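Local coordinates for protein MAR1 Ribonuclease (Caenorhabditis elegans, PDB 2B34) that probably acts as a hydrolase, perhaps a ribonuclease, of the isochorismatase family, at residues Arg42-Ala47 with Pro69-Gly74; Gln117-Leu122 with Leu127-Val132; Ser28-Phe33 with Val107-His112. One frame throughout, in Å; residues are numbered along the deposited sequence.

Contact 1 joins two helices, 33-49 and 69-74. Contact 2 seats a helix on the strand that follows it, and contact 3 presses a loop onto strand 103-109, a neighbour of that strand, so that the three sample different levels of a fold in which helices pack round a parallel sheet. All are largely buried; contact 3 has a partly exposed Ile among its touching residues. Apolar carbons dominate throughout, but a backbone hydrogen bond crosses contact 2 alone, while contact 1 adds a carboxylate at its margin. Leu-43, Val-132 and Val-107, one from each contact, touch one another between them.

Contact 1 of 3, residues Arg42-Ala47 with Pro69-Gly74; sequences RLIDAA and PTLKEG
With its CG1 branch turned anti to the carbonyl carbon (chi1 -78°), Ile-44 sends CG2 and CD1 to two different places on helix 69-74. The methyl Ile-44 CG2, anti to the backbone N of its own residue, comes up against the Gly-74 carbonyl group, 3.3 Å from Gly-74 C and 3.4 Å from Gly-74 O. The longer branch runs on in an extended form (chi2 161°) until Ile-44 CD1 reaches the base and one tip of Leu-71, lying 3.8 Å from Leu-71 CB and equally far from Leu-71 CD2. The two apolar side chains cross at about a right angle, and the CD1 methyl of Ile-44 is the part that touches Leu-71.

Such an approach needs a small residue opposite. The helix segments run nearly side by side, 12° from parallel and 9.0 Å apart at their closest, and the two backbones come nearest, CA to CA, at Gly-74 and Asp-45, 5.6 Å apart. A CB on Gly-74 would run into Asp-45 OD1 and crowd Ile-44 CG2. In the alpha/beta fold of the isochorismatase family, with helices packed against a parallel sheet, helix 33-49 covers strand 15-20. The same Ile-44 also touches Leu-17 and Val-19 of that strand, and so lies between the sheet and helix 69-74.

The polar margin is organised from helix 33-49. Asp-45 OD1 passes 3.8 Å from Gly-74 CA, but its real partners are Arg-41 and Arg-48, with which it forms salt bridges. Arg-48, through the same NH1, also donates a hydrogen bond to Gly-74 O, the oxygen that Ile-44 CG2 packs against, and its charge is likely to polarise that carbonyl.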
loop_
_atom_site.group_PDB
_atom_site.type_symbol
_atom_site.label_atom_id
_atom_site.label_comp_id
_atom_site.label_asym_id
_atom_site.label_seq_id
_atom_site.Cartn_x
_atom_site.Cartn_y
_atom_site.Cartn_z
ATOM N N ARG A 42 -24.184 11.026 7.513
ATOM C CA ARG A 42 -24.728 9.816 6.874
ATOM C C ARG A 42 -24.605 8.581 7.762
ATOM O O ARG A 42 -25.545 7.781 7.856
ATOM C CB ARG A 42 -24.059 9.553 5.521
ATOM C CG ARG A 42 -24.442 10.542 4.448
ATOM C CD ARG A 42 -23.606 10.362 3.193
ATOM N NE ARG A 42 -24.003 11.306 2.148
ATOM C CZ ARG A 42 -23.936 11.058 0.844
ATOM N NH1 ARG A 42 -23.501 9.885 0.402
ATOM N NH2 ARG A 42 -24.320 11.980 -0.020
ATOM N N LEU A 43 -23.446 8.428 8.405
ATOM C CA LEU A 43 -23.204 7.303 9.302
ATOM C C LEU A 43 -24.012 7.403 10.589
ATOM O O LEU A 43 -24.536 6.400 11.074
ATOM C CB LEU A 43 -21.713 7.162 9.608
ATOM C CG LEU A 43 -21.031 6.350 8.507
ATOM C CD1 LEU A 43 -19.777 7.024 8.035
ATOM C CD2 LEU A 43 -20.795 4.901 8.934
ATOM N N ILE A 44 -24.102 8.618 11.131
ATOM C CA ILE A 44 -24.940 8.897 12.299
ATOM C C ILE A 44 -26.412 8.552 12.025
ATOM O O ILE A 44 -27.056 7.912 12.852
ATOM C CB ILE A 44 -24.772 10.360 12.773
ATOM C CG1 ILE A 44 -23.470 10.506 13.568
ATOM C CG2 ILE A 44 -25.956 10.803 13.625
ATOM C CD1 ILE A 44 -22.972 11.936 13.695
ATOM N N ASP A 45 -26.920 8.968 10.862
ATOM C CA ASP A 45 -28.280 8.637 10.427
ATOM C C ASP A 45 -28.457 7.130 10.261
ATOM O O ASP A 45 -29.469 6.569 10.689
ATOM C CB ASP A 45 -28.616 9.320 9.097
ATOM C CG ASP A 45 -28.817 10.821 9.225
ATOM O OD1 ASP A 45 -29.080 11.331 10.336
ATOM O OD2 ASP A 45 -28.717 11.500 8.179
ATOM N N ALA A 46 -27.473 6.486 9.633
ATOM C CA ALA A 46 -27.493 5.038 9.437
ATOM C C ALA A 46 -27.510 4.294 10.764
ATOM O O ALA A 46 -28.240 3.315 10.908
ATOM C CB ALA A 46 -26.315 4.591 8.594
ATOM N N ALA A 47 -26.715 4.764 11.727
ATOM C CA ALA A 47 -26.668 4.150 13.058
ATOM C C ALA A 47 -28.005 4.276 13.803
ATOM O O ALA A 47 -28.455 3.323 14.442
ATOM C CB ALA A 47 -25.527 4.732 13.884
ATOM N N PRO A 69 -23.517 21.195 15.221
ATOM C CA PRO A 69 -24.979 21.089 15.325
ATOM C C PRO A 69 -25.640 20.034 14.436
ATOM O O PRO A 69 -26.423 19.225 14.937
ATOM C CB PRO A 69 -25.446 22.497 14.949
ATOM C CG PRO A 69 -24.368 23.369 15.500
ATOM C CD PRO A 69 -23.082 22.607 15.276
ATOM N N THR A 70 -25.319 20.034 13.142
ATOM C CA THR A 70 -25.915 19.097 12.182
ATOM C C THR A 70 -25.735 17.635 12.597
ATOM O O THR A 70 -26.635 16.822 12.406
ATOM C CB THR A 70 -25.336 19.287 10.764
ATOM O OG1 THR A 70 -25.282 20.685 10.455
ATOM C CG2 THR A 70 -26.210 18.591 9.731
ATOM N N LEU A 71 -24.575 17.316 13.166
ATOM C CA LEU A 71 -24.287 15.952 13.607
ATOM C C LEU A 71 -25.130 15.567 14.820
ATOM O O LEU A 71 -25.646 14.448 14.892
ATOM C CB LEU A 71 -22.791 15.771 13.902
ATOM C CG LEU A 71 -21.809 16.006 12.743
ATOM C CD1 LEU A 71 -20.380 15.968 13.235
ATOM C CD2 LEU A 71 -22.005 15.012 11.607
ATOM N N LYS A 72 -25.270 16.504 15.757
ATOM C CA LYS A 72 -26.098 16.315 16.949
ATOM C C LYS A 72 -27.572 16.125 16.604
ATOM O O LYS A 72 -28.267 15.361 17.267
ATOM C CB LYS A 72 -25.936 17.493 17.912
ATOM C CG LYS A 72 -24.574 17.564 18.577
ATOM C CD LYS A 72 -24.492 18.705 19.588
ATOM C CE LYS A 72 -25.180 18.346 20.898
ATOM N NZ LYS A 72 -25.003 19.417 21.918
ATOM N N GLU A 73 -28.031 16.816 15.558
ATOM C CA GLU A 73 -29.412 16.714 15.072
ATOM C C GLU A 73 -29.791 15.291 14.666
ATOM O O GLU A 73 -30.945 14.890 14.808
ATOM C CB GLU A 73 -29.630 17.635 13.869
ATOM C CG GLU A 73 -29.725 19.112 14.185
ATOM C CD GLU A 73 -29.971 19.955 12.939
ATOM O OE1 GLU A 73 -31.026 19.780 12.283
ATOM O OE2 GLU A 73 -29.105 20.795 12.615
ATOM N N GLY A 74 -28.820 14.542 14.151
ATOM C CA GLY A 74 -29.071 13.181 13.673
ATOM C C GLY A 74 -28.860 12.078 14.696
ATOM O O GLY A 74 -29.268 10.936 14.471
#

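Contact 2 of 3, residues Gln117-Leu122 with Leu127-Val132; sequences QTTYDL and LNVHVV
Leu-122 meets Leu-127 and Val-129, at the start of the neighbouring strand, with three of its side-chain carbons. Leu-122 CB presses on Val-129 CG2 at 3.5 Å, tighter than usual for two carbons. Beyond CG the two methyls part: Leu-122 CD1 stays against the same Val-129 CG2, 3.9 Å away, while Leu-122 CD2 turns to Leu-127 CD1 at 3.8 Å. The backbone joins in as well, for Leu-127 N donates to Leu-122 O over 3.2 Å, with an N-H...O angle of 153°.

One turn earlier, Thr-119 brings its hydroxyl to the strand as a packing surface: Thr-119 OG1 lies 3.8 Å from Val-129 CG1 and 4.0 Å from Val-131 CG2. Its hydrogen-bonding partner is instead Val-115 O in the same helix. An alanine in place of Val-129 would take away both methyls and would probably leave a gap between Leu-122 and Thr-119 where the helix now rests.

Helix 114-124 and strand 128-137 are the second half of a beta-alpha-beta crossover that starts from strand 103-109, and the helix runs back roughly antiparallel to the strand. Because the Thr-119 hydroxyl and the Leu-122 carbonyl each have a hydrogen-bonding partner, this buried interface can otherwise be apolar, and the tight Leu-122 to Val-129 pair is consistent with close helix-sheet packing.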
loop_
_atom_site.group_PDB
_atom_site.type_symbol
_atom_site.label_atom_id
_atom_site.label_comp_id
_atom_site.label_asym_id
_atom_site.label_seq_id
_atom_site.Cartn_x
_atom_site.Cartn_y
_atom_site.Cartn_z
ATOM N N GLN A 117 -4.979 7.213 17.647
ATOM C CA GLN A 117 -4.831 6.750 19.033
ATOM C C GLN A 117 -6.027 5.916 19.486
ATOM O O GLN A 117 -5.855 4.897 20.160
ATOM C CB GLN A 117 -4.597 7.918 20.000
ATOM C CG GLN A 117 -3.280 8.684 19.799
ATOM C CD GLN A 117 -2.046 7.792 19.803
ATOM O OE1 GLN A 117 -1.952 6.834 20.574
ATOM N NE2 GLN A 117 -1.092 8.110 18.941
ATOM N N THR A 118 -7.230 6.345 19.113
ATOM C CA THR A 118 -8.443 5.564 19.384
ATOM C C THR A 118 -8.343 4.203 18.707
ATOM O O THR A 118 -8.573 3.175 19.345
ATOM C CB THR A 118 -9.731 6.303 18.933
ATOM O OG1 THR A 118 -9.841 7.542 19.638
ATOM C CG2 THR A 118 -10.979 5.466 19.205
ATOM N N THR A 119 -7.988 4.217 17.422
ATOM C CA THR A 119 -7.804 3.005 16.612
ATOM C C THR A 119 -6.862 1.997 17.283
ATOM O O THR A 119 -7.210 0.822 17.417
ATOM C CB THR A 119 -7.303 3.363 15.180
ATOM O OG1 THR A 119 -8.346 4.042 14.468
ATOM C CG2 THR A 119 -6.888 2.120 14.397
ATOM N N TYR A 120 -5.688 2.463 17.710
ATOM C CA TYR A 120 -4.714 1.615 18.407
ATOM C C TYR A 120 -5.267 1.029 19.704
ATOM O O TYR A 120 -5.116 -0.167 19.965
ATOM C CB TYR A 120 -3.435 2.392 18.732
ATOM C CG TYR A 120 -2.493 2.669 17.580
ATOM C CD1 TYR A 120 -2.646 2.040 16.334
ATOM C CD2 TYR A 120 -1.414 3.542 17.751
ATOM C CE1 TYR A 120 -1.756 2.302 15.286
ATOM C CE2 TYR A 120 -0.524 3.803 16.717
ATOM C CZ TYR A 120 -0.696 3.182 15.491
ATOM O OH TYR A 120 0.200 3.450 14.477
ATOM N N ASP A 121 -5.892 1.883 20.514
ATOM C CA ASP A 121 -6.516 1.460 21.770
ATOM C C ASP A 121 -7.614 0.419 21.545
ATOM O O ASP A 121 -7.709 -0.556 22.288
ATOM C CB ASP A 121 -7.086 2.668 22.523
ATOM C CG ASP A 121 -6.039 3.411 23.331
ATOM O OD1 ASP A 121 -4.846 3.038 23.293
ATOM O OD2 ASP A 121 -6.416 4.376 24.020
ATOM N N LEU A 122 -8.437 0.640 20.521
ATOM C CA LEU A 122 -9.501 -0.295 20.158
ATOM C C LEU A 122 -8.945 -1.642 19.714
ATOM O O LEU A 122 -9.425 -2.688 20.149
ATOM C CB LEU A 122 -10.387 0.292 19.057
ATOM C CG LEU A 122 -11.341 1.433 19.419
ATOM C CD1 LEU A 122 -11.956 2.017 18.160
ATOM C CD2 LEU A 122 -12.419 0.958 20.376
ATOM N N LEU A 127 -10.892 -5.439 19.414
ATOM C CA LEU A 127 -12.010 -4.991 18.588
ATOM C C LEU A 127 -11.555 -4.802 17.147
ATOM O O LEU A 127 -10.394 -4.478 16.898
ATOM C CB LEU A 127 -12.577 -3.676 19.133
ATOM C CG LEU A 127 -13.401 -3.743 20.420
ATOM C CD1 LEU A 127 -12.968 -2.672 21.400
ATOM C CD2 LEU A 127 -14.890 -3.635 20.117
ATOM N N ASN A 128 -12.463 -5.019 16.200
ATOM C CA ASN A 128 -12.206 -4.657 14.811
ATOM C C ASN A 128 -12.565 -3.188 14.600
ATOM O O ASN A 128 -13.612 -2.724 15.065
ATOM C CB ASN A 128 -13.002 -5.539 13.848
ATOM C CG ASN A 128 -12.806 -7.032 14.104
ATOM O OD1 ASN A 128 -13.779 -7.793 14.175
ATOM N ND2 ASN A 128 -11.555 -7.458 14.238
ATOM N N VAL A 129 -11.686 -2.457 13.917
ATOM C CA VAL A 129 -11.890 -1.026 13.665
ATOM C C VAL A 129 -12.109 -0.769 12.180
ATOM O O VAL A 129 -11.251 -1.081 11.350
ATOM C CB VAL A 129 -10.702 -0.164 14.175
ATOM C CG1 VAL A 129 -10.979 1.320 13.973
ATOM C CG2 VAL A 129 -10.419 -0.453 15.638
ATOM N N HIS A 130 -13.269 -0.195 11.865
ATOM C CA HIS A 130 -13.613 0.200 10.506
ATOM C C HIS A 130 -13.518 1.717 10.380
ATOM O O HIS A 130 -14.393 2.455 10.847
ATOM C CB HIS A 130 -15.003 -0.323 10.140
ATOM C CG HIS A 130 -15.112 -1.818 10.199
ATOM N ND1 HIS A 130 -14.945 -2.532 11.369
ATOM C CD2 HIS A 130 -15.355 -2.733 9.232
ATOM C CE1 HIS A 130 -15.081 -3.822 11.118
ATOM N NE2 HIS A 130 -15.334 -3.970 9.830
ATOM N N VAL A 131 -12.423 2.165 9.770
ATOM C CA VAL A 131 -12.132 3.582 9.599
ATOM C C VAL A 131 -12.788 4.083 8.319
ATOM O O VAL A 131 -12.444 3.640 7.218
ATOM C CB VAL A 131 -10.594 3.860 9.565
ATOM C CG1 VAL A 131 -10.312 5.344 9.385
ATOM C CG2 VAL A 131 -9.918 3.345 10.837
ATOM N N VAL A 132 -13.736 5.002 8.475
ATOM C CA VAL A 132 -14.461 5.569 7.339
ATOM C C VAL A 132 -13.646 6.727 6.774
ATOM O O VAL A 132 -13.720 7.854 7.271
ATOM C CB VAL A 132 -15.868 6.055 7.746
ATOM C CG1 VAL A 132 -16.686 6.401 6.516
ATOM C CG2 VAL A 132 -16.577 4.994 8.575
#

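Contact 3 of 3, residues Ser28-Phe33 with Val107-His112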
loop_
_atom_site.group_PDB
_atom_site.type_symbol
_atom_site.label_atom_id
_atom_site.label_comp_id
_atom_site.label_asym_id
_atom_site.label_seq_id
_atom_site.Cartn_x
_atom_site.Cartn_y
_atom_site.Cartn_z
ATOM N N SER A 28 -12.313 25.482 10.401
ATOM C CA SER A 28 -11.450 26.175 9.456
ATOM C C SER A 28 -10.033 25.594 9.412
ATOM O O SER A 28 -9.192 26.066 8.651
ATOM C CB SER A 28 -11.433 27.678 9.759
ATOM O OG SER A 28 -10.517 27.985 10.789
ATOM N N ASN A 29 -9.781 24.558 10.208
ATOM C CA ASN A 29 -8.442 23.970 10.304
ATOM C C ASN A 29 -8.380 22.501 9.910
ATOM O O ASN A 29 -7.452 21.808 10.302
ATOM C CB ASN A 29 -7.881 24.110 11.730
ATOM C CG ASN A 29 -8.097 25.485 12.317
ATOM O OD1 ASN A 29 -9.180 25.794 12.831
ATOM N ND2 ASN A 29 -7.066 26.315 12.262
ATOM N N ILE A 30 -9.372 22.013 9.176
ATOM C CA ILE A 30 -9.401 20.602 8.774
ATOM C C ILE A 30 -9.665 20.513 7.276
ATOM O O ILE A 30 -10.633 21.090 6.782
ATOM C CB ILE A 30 -10.497 19.789 9.554
ATOM C CG1 ILE A 30 -10.243 19.777 11.077
ATOM C CG2 ILE A 30 -10.642 18.370 8.997
ATOM C CD1 ILE A 30 -9.051 18.924 11.558
ATOM N N LYS A 31 -8.805 19.798 6.555
ATOM C CA LYS A 31 -9.018 19.563 5.122
ATOM C C LYS A 31 -10.341 18.842 4.912
ATOM O O LYS A 31 -10.620 17.849 5.588
ATOM C CB LYS A 31 -7.866 18.754 4.510
ATOM C CG LYS A 31 -6.507 19.449 4.561
ATOM C CD LYS A 31 -6.490 20.729 3.728
ATOM C CE LYS A 31 -5.130 21.423 3.812
ATOM N NZ LYS A 31 -4.941 22.383 2.686
ATOM N N TYR A 32 -11.154 19.365 3.994
ATOM C CA TYR A 32 -12.478 18.821 3.671
ATOM C C TYR A 32 -13.416 18.720 4.878
ATOM O O TYR A 32 -14.153 17.740 5.022
ATOM C CB TYR A 32 -12.368 17.454 2.971
ATOM C CG TYR A 32 -11.414 17.419 1.799
ATOM C CD1 TYR A 32 -11.821 17.828 0.526
ATOM C CD2 TYR A 32 -10.104 16.972 1.960
ATOM C CE1 TYR A 32 -10.941 17.790 -0.558
ATOM C CE2 TYR A 32 -9.220 16.931 0.887
ATOM C CZ TYR A 32 -9.642 17.341 -0.366
ATOM O OH TYR A 32 -8.762 17.296 -1.423
ATOM N N PHE A 33 -13.398 19.733 5.743
ATOM C CA PHE A 33 -14.266 19.724 6.921
ATOM C C PHE A 33 -15.761 19.604 6.553
ATOM O O PHE A 33 -16.452 18.724 7.072
ATOM C CB PHE A 33 -13.997 20.930 7.832
ATOM C CG PHE A 33 -14.681 20.842 9.169
ATOM C CD1 PHE A 33 -14.140 20.067 10.194
ATOM C CD2 PHE A 33 -15.871 21.526 9.404
ATOM C CE1 PHE A 33 -14.771 19.980 11.439
ATOM C CE2 PHE A 33 -16.510 21.441 10.644
ATOM C CZ PHE A 33 -15.956 20.670 11.664
ATOM N N VAL A 107 -15.509 7.581 12.777
ATOM C CA VAL A 107 -15.471 8.827 12.014
ATOM C C VAL A 107 -14.890 9.939 12.888
ATOM O O VAL A 107 -14.858 9.821 14.113
ATOM C CB VAL A 107 -16.874 9.246 11.469
ATOM C CG1 VAL A 107 -17.467 8.153 10.590
ATOM C CG2 VAL A 107 -17.842 9.617 12.604
ATOM N N GLY A 108 -14.421 11.015 12.263
ATOM C CA GLY A 108 -13.961 12.158 13.037
ATOM C C GLY A 108 -12.558 12.615 12.735
ATOM O O GLY A 108 -11.971 12.223 11.720
ATOM N N ILE A 109 -12.011 13.443 13.623
ATOM C CA ILE A 109 -10.849 14.248 13.254
ATOM C C ILE A 109 -9.634 14.235 14.151
ATOM O O ILE A 109 -9.692 13.813 15.311
ATOM C CB ILE A 109 -11.209 15.713 12.930
ATOM C CG1 ILE A 109 -12.106 16.304 14.020
ATOM C CG2 ILE A 109 -11.801 15.814 11.515
ATOM C CD1 ILE A 109 -12.273 17.779 13.917
ATOM N N GLU A 110 -8.571 14.819 13.599
ATOM C CA GLU A 110 -7.200 14.432 13.843
ATOM C C GLU A 110 -7.104 12.934 13.536
ATOM O O GLU A 110 -7.060 12.082 14.429
ATOM C CB GLU A 110 -6.686 14.847 15.236
ATOM C CG GLU A 110 -7.595 14.509 16.413
ATOM C CD GLU A 110 -7.151 15.111 17.716
ATOM O OE1 GLU A 110 -6.497 16.176 17.685
ATOM O OE2 GLU A 110 -7.472 14.527 18.780
ATOM N N ALA A 111 -7.122 12.645 12.234
ATOM C CA ALA A 111 -6.921 11.302 11.701
ATOM C C ALA A 111 -5.648 10.682 12.272
ATOM O O ALA A 111 -5.612 9.497 12.574
ATOM C CB ALA A 111 -6.852 11.339 10.174
ATOM N N HIS A 112 -4.622 11.511 12.440
ATOM C CA HIS A 112 -3.308 11.074 12.909
ATOM C C HIS A 112 -3.123 11.277 14.412
ATOM O O HIS A 112 -2.031 11.054 14.941
ATOM C CB HIS A 112 -2.224 11.832 12.145
ATOM C CG HIS A 112 -2.210 13.300 12.430
ATOM N ND1 HIS A 112 -3.274 14.128 12.135
ATOM C CD2 HIS A 112 -1.265 14.089 12.997
ATOM C CE1 HIS A 112 -2.981 15.362 12.503
ATOM N NE2 HIS A 112 -1.768 15.364 13.028
#
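A type II beta turn, Ile-30 to Phe-33, closes the loop between strand 15-20 and helix 33-49, and the two residues at its ends rest on Ile-109 of strand 103-109. Ile-30 does most of the touching. Ile-30 CG2 meets Ile-109 CG2 at 3.8 Å, Ile-30 CG1 lies 4.0 Å from Ile-109 CD1, and Ile-30 CD1 reaches to 4.1 Å from Ile-109 CB, the two side chains crossing at a slant. In Ile-109 the CG1 branch stands between the backbone N and the carbonyl carbon (chi1 48°), an unfavoured setting that places CD1 of Ile-109 between the two turn residues. There Ile-109 CD1 arrives at the edge of the Phe-33 ring, close to the ring plane, 4.2 Å from Phe-33 CE1.

The turn's own bond, Phe-33 N to Ile-30 O, is weak, but Lys-31 O accepts a hydrogen bond from Ser-137 of strand 128-137, the neighbour of 103-109 in the sheet. Tyr-32 occupies the N-cap position of helix 33-49. Further along, His-112 is hydrogen-bonded to Ser-138 and to Glu-162 of a second subunit, which places this region near a subunit interface.

Strands 15-20 and 103-109 are adjacent, and the disulfide between Cys-20 and Cys-114 lies at the same end of the sheet. Loops that follow the strands and gather at the carboxyl end of a parallel sheet are characteristic of Rossmann-like alpha/beta folds.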